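Long-range contact in quinone oxidoreductase (Thermus thermophilus, PDB 1IZ0), which probably reduces quinones with NADPH as the electron donor, a nucleotide it has been seen to bind: residues Gly188-Val201 with Leu205-Ile217. Numbering follows the deposited sequence.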
ATOM      1  N   GLY A 188      15.597 -18.241 -14.196  1.00 19.71           N
ATOM      2  CA  GLY A 188      16.099 -19.335 -13.391  1.00 21.19           C
ATOM      3  C   GLY A 188      15.248 -19.490 -12.144  1.00 22.58           C
ATOM      4  O   GLY A 188      15.694 -20.041 -11.135  1.00 22.54           O
ATOM      5  N   GLY A 189      14.010 -19.008 -12.218  1.00 22.09           N
ATOM      6  CA  GLY A 189      13.119 -19.090 -11.074  1.00 21.82           C
ATOM      7  C   GLY A 189      13.300 -17.888 -10.162  1.00 22.43           C
ATOM      8  O   GLY A 189      14.373 -17.274 -10.121  1.00 21.15           O
ATOM      9  N   LEU A 190      12.256 -17.551  -9.416  1.00 20.57           N
ATOM     10  CA  LEU A 190      12.318 -16.410  -8.525  1.00 20.98           C
ATOM     11  C   LEU A 190      12.618 -16.793  -7.082  1.00 21.70           C
ATOM     12  O   LEU A 190      12.301 -17.901  -6.636  1.00 21.22           O
ATOM     13  CB  LEU A 190      10.996 -15.644  -8.592  1.00 23.44           C
ATOM     14  CG  LEU A 190      10.596 -15.263 -10.018  1.00 23.43           C
ATOM     15  CD1 LEU A 190       9.182 -14.739 -10.027  1.00 24.72           C
ATOM     16  CD2 LEU A 190      11.571 -14.222 -10.560  1.00 23.68           C
ATOM     17  N   ASP A 191      13.243 -15.862  -6.369  1.00 21.00           N
ATOM     18  CA  ASP A 191      13.583 -16.038  -4.964  1.00 22.35           C
ATOM     19  C   ASP A 191      12.392 -15.582  -4.123  1.00 21.34           C
ATOM     20  O   ASP A 191      12.094 -16.163  -3.080  1.00 22.83           O
ATOM     21  CB  ASP A 191      14.812 -15.188  -4.602  1.00 23.26           C
ATOM     22  CG  ASP A 191      16.078 -15.660  -5.300  1.00 26.55           C
ATOM     23  OD1 ASP A 191      16.435 -16.842  -5.122  1.00 27.70           O
ATOM     24  OD2 ASP A 191      16.718 -14.858  -6.024  1.00 24.81           O
ATOM     25  N   LEU A 192      11.714 -14.538  -4.595  1.00 19.51           N
ATOM     26  CA  LEU A 192      10.566 -13.972  -3.899  1.00 20.15           C
ATOM     27  C   LEU A 192       9.410 -13.593  -4.821  1.00 19.47           C
ATOM     28  O   LEU A 192       9.601 -13.235  -5.985  1.00 19.56           O
ATOM     29  CB  LEU A 192      10.968 -12.705  -3.132  1.00 21.13           C
ATOM     30  CG  LEU A 192      11.963 -12.738  -1.973  1.00 23.97           C
ATOM     31  CD1 LEU A 192      13.375 -12.695  -2.502  1.00 24.97           C
ATOM     32  CD2 LEU A 192      11.730 -11.528  -1.088  1.00 26.03           C
ATOM     33  N   VAL A 193       8.206 -13.660  -4.274  1.00 18.36           N
ATOM     34  CA  VAL A 193       7.010 -13.278  -4.998  1.00 17.95           C
ATOM     35  C   VAL A 193       6.125 -12.496  -4.030  1.00 19.13           C
ATOM     36  O   VAL A 193       5.868 -12.956  -2.916  1.00 18.00           O
ATOM     37  CB  VAL A 193       6.219 -14.505  -5.504  1.00 19.31           C
ATOM     38  CG1 VAL A 193       4.883 -14.047  -6.089  1.00 14.33           C
ATOM     39  CG2 VAL A 193       7.028 -15.258  -6.562  1.00 17.72           C
ATOM     40  N   LEU A 194       5.705 -11.300  -4.436  1.00 18.17           N
ATOM     41  CA  LEU A 194       4.815 -10.486  -3.612  1.00 19.45           C
ATOM     42  C   LEU A 194       3.457 -10.713  -4.242  1.00 21.24           C
ATOM     43  O   LEU A 194       3.140 -10.136  -5.279  1.00 18.53           O
ATOM     44  CB  LEU A 194       5.200  -9.002  -3.674  1.00 18.41           C
ATOM     45  CG  LEU A 194       6.567  -8.628  -3.082  1.00 20.40           C
ATOM     46  CD1 LEU A 194       6.772  -7.112  -3.158  1.00 20.72           C
ATOM     47  CD2 LEU A 194       6.653  -9.093  -1.638  1.00 18.30           C
ATOM     48  N   GLU A 195       2.676 -11.589  -3.618  1.00 24.90           N
ATOM     49  CA  GLU A 195       1.354 -11.974  -4.100  1.00 26.81           C
ATOM     50  C   GLU A 195       0.193 -11.080  -3.700  1.00 27.50           C
ATOM     51  O   GLU A 195      -0.137 -10.994  -2.517  1.00 26.69           O
ATOM     52  CB  GLU A 195       1.038 -13.385  -3.612  1.00 29.70           C
ATOM     53  CG  GLU A 195       1.226 -14.469  -4.641  1.00 37.71           C
ATOM     54  CD  GLU A 195       0.222 -14.364  -5.758  1.00 39.10           C
ATOM     55  OE1 GLU A 195      -0.986 -14.253  -5.460  1.00 42.29           O
ATOM     56  OE2 GLU A 195       0.639 -14.397  -6.931  1.00 44.17           O
ATOM     57  N   VAL A 196      -0.437 -10.439  -4.682  1.00 27.62           N
ATOM     58  CA  VAL A 196      -1.604  -9.589  -4.423  1.00 29.78           C
ATOM     59  C   VAL A 196      -2.797 -10.080  -5.249  1.00 31.55           C
ATOM     60  O   VAL A 196      -3.939  -9.735  -4.969  1.00 32.69           O
ATOM     61  CB  VAL A 196      -1.335  -8.103  -4.764  1.00 30.45           C
ATOM     62  CG1 VAL A 196      -0.311  -7.530  -3.795  1.00 28.09           C
ATOM     63  CG2 VAL A 196      -0.842  -7.971  -6.205  1.00 27.85           C
ATOM     64  N   ARG A 197      -2.519 -10.895  -6.262  1.00 34.94           N
ATOM     65  CA  ARG A 197      -3.561 -11.457  -7.120  1.00 39.01           C
ATOM     66  C   ARG A 197      -4.352 -12.487  -6.308  1.00 41.58           C
ATOM     67  O   ARG A 197      -5.586 -12.479  -6.305  1.00 42.08           O
ATOM     68  CB  ARG A 197      -2.924 -12.117  -8.346  1.00 39.23           C
ATOM     69  CG  ARG A 197      -2.152 -11.152  -9.239  1.00 41.67           C
ATOM     70  CD  ARG A 197      -3.015 -10.621 -10.375  1.00 44.30           C
ATOM     71  NE  ARG A 197      -3.215 -11.633 -11.410  1.00 45.64           N
ATOM     72  CZ  ARG A 197      -4.107 -11.539 -12.391  1.00 48.03           C
ATOM     73  NH1 ARG A 197      -4.899 -10.475 -12.478  1.00 47.98           N
ATOM     74  NH2 ARG A 197      -4.213 -12.516 -13.284  1.00 48.45           N
ATOM     75  N   GLY A 198      -3.627 -13.377  -5.631  1.00 43.29           N
ATOM     76  CA  GLY A 198      -4.250 -14.383  -4.782  1.00 47.33           C
ATOM     77  C   GLY A 198      -5.024 -15.536  -5.402  1.00 49.81           C
ATOM     78  O   GLY A 198      -5.341 -16.507  -4.709  1.00 50.65           O
ATOM     79  N   LYS A 199      -5.332 -15.446  -6.693  1.00 51.25           N
ATOM     80  CA  LYS A 199      -6.085 -16.500  -7.372  1.00 52.28           C
ATOM     81  C   LYS A 199      -5.332 -17.832  -7.396  1.00 52.48           C
ATOM     82  O   LYS A 199      -5.351 -18.588  -6.423  1.00 52.51           O
ATOM     83  CB  LYS A 199      -6.424 -16.063  -8.800  1.00 53.41           C
ATOM     84  N   GLU A 200      -4.674 -18.112  -8.516  1.00 52.32           N
ATOM     85  CA  GLU A 200      -3.921 -19.351  -8.681  1.00 51.89           C
ATOM     86  C   GLU A 200      -2.566 -19.288  -7.975  1.00 51.09           C
ATOM     87  O   GLU A 200      -1.518 -19.364  -8.616  1.00 51.49           O
ATOM     88  CB  GLU A 200      -3.729 -19.640 -10.169  1.00 51.90           C
ATOM     89  N   VAL A 201      -2.592 -19.155  -6.652  1.00 50.38           N
ATOM     90  CA  VAL A 201      -1.367 -19.074  -5.861  1.00 48.86           C
ATOM     91  C   VAL A 201      -0.448 -20.273  -6.093  1.00 47.04           C
ATOM     92  O   VAL A 201       0.772 -20.153  -5.994  1.00 45.84           O
ATOM     93  CB  VAL A 201      -1.688 -18.965  -4.357  1.00 49.45           C
ATOM     94  CG1 VAL A 201      -0.403 -18.896  -3.548  1.00 50.16           C
ATOM     95  CG2 VAL A 201      -2.529 -17.728  -4.103  1.00 51.36           C
ATOM     96  N   LEU A 205       3.654 -20.284  -6.885  1.00 28.77           N
ATOM     97  CA  LEU A 205       4.630 -21.117  -6.195  1.00 28.87           C
ATOM     98  C   LEU A 205       5.495 -21.861  -7.200  1.00 28.00           C
ATOM     99  O   LEU A 205       6.660 -22.147  -6.935  1.00 29.27           O
ATOM    100  CB  LEU A 205       3.923 -22.111  -5.270  1.00 29.76           C
ATOM    101  CG  LEU A 205       3.348 -21.527  -3.974  1.00 29.38           C
ATOM    102  CD1 LEU A 205       2.393 -22.518  -3.346  1.00 30.57           C
ATOM    103  CD2 LEU A 205       4.482 -21.185  -3.011  1.00 30.27           C
ATOM    104  N   GLY A 206       4.930 -22.159  -8.365  1.00 26.90           N
ATOM    105  CA  GLY A 206       5.690 -22.864  -9.382  1.00 24.77           C
ATOM    106  C   GLY A 206       6.774 -22.002 -10.010  1.00 24.01           C
ATOM    107  O   GLY A 206       7.652 -22.512 -10.709  1.00 23.96           O
ATOM    108  N   LEU A 207       6.722 -20.697  -9.754  1.00 23.19           N
ATOM    109  CA  LEU A 207       7.692 -19.755 -10.315  1.00 22.34           C
ATOM    110  C   LEU A 207       8.931 -19.636  -9.440  1.00 23.44           C
ATOM    111  O   LEU A 207       9.956 -19.102  -9.868  1.00 23.57           O
ATOM    112  CB  LEU A 207       7.069 -18.362 -10.431  1.00 21.36           C
ATOM    113  CG  LEU A 207       5.695 -18.213 -11.089  1.00 20.75           C
ATOM    114  CD1 LEU A 207       5.198 -16.784 -10.898  1.00 17.83           C
ATOM    115  CD2 LEU A 207       5.785 -18.572 -12.562  1.00 16.70           C
ATOM    116  N   LEU A 208       8.827 -20.120  -8.207  1.00 22.95           N
ATOM    117  CA  LEU A 208       9.925 -20.029  -7.253  1.00 21.93           C
ATOM    118  C   LEU A 208      11.051 -21.033  -7.418  1.00 21.39           C
ATOM    119  O   LEU A 208      10.832 -22.178  -7.802  1.00 21.51           O
ATOM    120  CB  LEU A 208       9.378 -20.139  -5.826  1.00 20.22           C
ATOM    121  CG  LEU A 208       8.465 -19.005  -5.354  1.00 20.17           C
ATOM    122  CD1 LEU A 208       7.712 -19.436  -4.102  1.00 20.00           C
ATOM    123  CD2 LEU A 208       9.306 -17.755  -5.093  1.00 18.31           C
ATOM    124  N   ALA A 209      12.266 -20.582  -7.118  1.00 21.65           N
ATOM    125  CA  ALA A 209      13.445 -21.435  -7.168  1.00 22.46           C
ATOM    126  C   ALA A 209      13.645 -21.970  -5.746  1.00 22.17           C
ATOM    127  O   ALA A 209      12.956 -21.540  -4.821  1.00 19.67           O
ATOM    128  CB  ALA A 209      14.670 -20.626  -7.601  1.00 20.71           C
ATOM    129  N   HIS A 210      14.579 -22.904  -5.575  1.00 22.63           N
ATOM    130  CA  HIS A 210      14.854 -23.478  -4.261  1.00 23.23           C
ATOM    131  C   HIS A 210      15.043 -22.376  -3.216  1.00 22.85           C
ATOM    132  O   HIS A 210      15.760 -21.403  -3.447  1.00 19.45           O
ATOM    133  CB  HIS A 210      16.112 -24.372  -4.318  1.00 24.33           C
ATOM    134  N   GLY A 211      14.403 -22.542  -2.063  1.00 22.60           N
ATOM    135  CA  GLY A 211      14.512 -21.546  -1.011  1.00 21.85           C
ATOM    136  C   GLY A 211      13.623 -20.332  -1.228  1.00 21.82           C
ATOM    137  O   GLY A 211      13.672 -19.367  -0.456  1.00 22.55           O
ATOM    138  N   GLY A 212      12.794 -20.380  -2.265  1.00 20.08           N
ATOM    139  CA  GLY A 212      11.933 -19.248  -2.569  1.00 21.60           C
ATOM    140  C   GLY A 212      10.840 -18.949  -1.563  1.00 23.28           C
ATOM    141  O   GLY A 212      10.397 -19.830  -0.824  1.00 25.50           O
ATOM    142  N   ARG A 213      10.405 -17.694  -1.507  1.00 23.24           N
ATOM    143  CA  ARG A 213       9.331 -17.352  -0.592  1.00 23.61           C
ATOM    144  C   ARG A 213       8.286 -16.426  -1.184  1.00 23.55           C
ATOM    145  O   ARG A 213       8.601 -15.425  -1.841  1.00 23.33           O
ATOM    146  CB  ARG A 213       9.874 -16.773   0.725  1.00 23.17           C
ATOM    147  CG  ARG A 213      11.081 -15.877   0.605  1.00 27.09           C
ATOM    148  CD  ARG A 213      12.300 -16.523   1.252  1.00 23.18           C
ATOM    149  NE  ARG A 213      13.373 -16.719   0.279  1.00 22.66           N
ATOM    150  CZ  ARG A 213      14.332 -15.836   0.010  1.00 22.12           C
ATOM    151  NH1 ARG A 213      14.381 -14.665   0.646  1.00 18.71           N
ATOM    152  NH2 ARG A 213      15.250 -16.131  -0.903  1.00 21.23           N
ATOM    153  N   LEU A 214       7.029 -16.792  -0.946  1.00 22.25           N
ATOM    154  CA  LEU A 214       5.879 -16.039  -1.411  1.00 22.13           C
ATOM    155  C   LEU A 214       5.246 -15.299  -0.233  1.00 22.10           C
ATOM    156  O   LEU A 214       4.983 -15.895   0.816  1.00 21.42           O
ATOM    157  CB  LEU A 214       4.855 -16.991  -2.040  1.00 20.88           C
ATOM    158  CG  LEU A 214       3.614 -16.359  -2.687  1.00 22.99           C
ATOM    159  CD1 LEU A 214       3.292 -17.105  -3.974  1.00 23.62           C
ATOM    160  CD2 LEU A 214       2.428 -16.395  -1.716  1.00 21.88           C
ATOM    161  N   VAL A 215       5.017 -14.000  -0.410  1.00 20.32           N
ATOM    162  CA  VAL A 215       4.402 -13.180   0.622  1.00 20.17           C
ATOM    163  C   VAL A 215       2.968 -12.931   0.181  1.00 21.62           C
ATOM    164  O   VAL A 215       2.727 -12.278  -0.830  1.00 20.41           O
ATOM    165  CB  VAL A 215       5.125 -11.828   0.776  1.00 19.44           C
ATOM    166  CG1 VAL A 215       4.490 -11.030   1.896  1.00 17.67           C
ATOM    167  CG2 VAL A 215       6.605 -12.057   1.068  1.00 21.30           C
ATOM    168  N   TYR A 216       2.014 -13.464   0.931  1.00 23.00           N
ATOM    169  CA  TYR A 216       0.616 -13.300   0.575  1.00 26.05           C
ATOM    170  C   TYR A 216       0.059 -12.004   1.148  1.00 25.01           C
ATOM    171  O   TYR A 216      -0.239 -11.909   2.339  1.00 23.76           O
ATOM    172  CB  TYR A 216      -0.178 -14.503   1.075  1.00 29.84           C
ATOM    173  CG  TYR A 216      -1.519 -14.675   0.409  1.00 34.93           C
ATOM    174  CD1 TYR A 216      -2.644 -13.988   0.869  1.00 37.59           C
ATOM    175  CD2 TYR A 216      -1.669 -15.541  -0.675  1.00 36.73           C
ATOM    176  CE1 TYR A 216      -3.892 -14.162   0.267  1.00 38.92           C
ATOM    177  CE2 TYR A 216      -2.909 -15.723  -1.287  1.00 38.66           C
ATOM    178  CZ  TYR A 216      -4.017 -15.033  -0.809  1.00 40.12           C
ATOM    179  OH  TYR A 216      -5.249 -15.222  -1.398  1.00 41.17           O
ATOM    180  N   ILE A 217      -0.068 -11.004   0.283  1.00 24.97           N
ATOM    181  CA  ILE A 217      -0.577  -9.695   0.671  1.00 26.29           C
ATOM    182  C   ILE A 217      -1.987  -9.467   0.128  1.00 27.39           C
ATOM    183  O   ILE A 217      -2.724  -8.623   0.639  1.00 30.17           O
ATOM    184  CB  ILE A 217       0.338  -8.577   0.147  1.00 25.16           C
ATOM    185  CG1 ILE A 217       1.763  -8.807   0.644  1.00 23.87           C
ATOM    186  CG2 ILE A 217      -0.178  -7.223   0.610  1.00 22.98           C
ATOM    187  CD1 ILE A 217       2.789  -7.892   0.016  1.00 23.71           C
TER
HETATM  188  O   HOH W   1      15.513 -18.576  -3.252  1.00 25.80           O
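Strands Leu192-Glu195 and Gly212-Tyr216 run parallel, 13° apart with axes 4.8 Å from each other, and five backbone hydrogen bonds from Asp191 O to Ile217 N alternate between them; a further pair joins Leu190 to Leu207 O and Ala209 N. On the face of Leu192 and Leu194, the Arg213 chain bends at chi2 and chi3, which folds its guanidinium back over the neighbouring strand: Leu192 CG sits 4.0 Å above the guanidinium plane, toward its rim. Arg213 NE donates to Gly211 O at 2.8 Å, a water joins Asp191 OD1 to His210 O, and Glu127 forms a salt bridge with NH2; Asp191 OD1 stays 4.4 Å from Arg213 NH2, too far for one, while Asp191 OD2 accepts from the backbone N of Lys128 in adjoining strand 128-131. A methionine in place of Arg213 would probably leave Glu127 without its ion-pair mate and the carbonyl of Gly211 without this donor. These are adjacent strands of the six-stranded parallel sheet of a Rossmann-type nucleotide-binding domain, linked by a beta-alpha-beta crossover through helix 201-205. Ile217, an NADPH-binding residue, follows directly at the C-terminal end of the second strand. On the face turned to that helix, Leu214 CD1 packs 3.4 Å from Glu195 CG and also meets Val193 CG1 and Val201 CG1. Val201 CG2 approaches the Tyr216 ring in its plane, 3.5 Å from CE2, the ring being carried there by CG anti to the backbone N (chi1 -162°). The buried Glu195 carboxylate is satisfied on both oxygens: OE1 accepts from Gly198 N at 2.8 Å, OE2 pairs with Ser204 and Gln132.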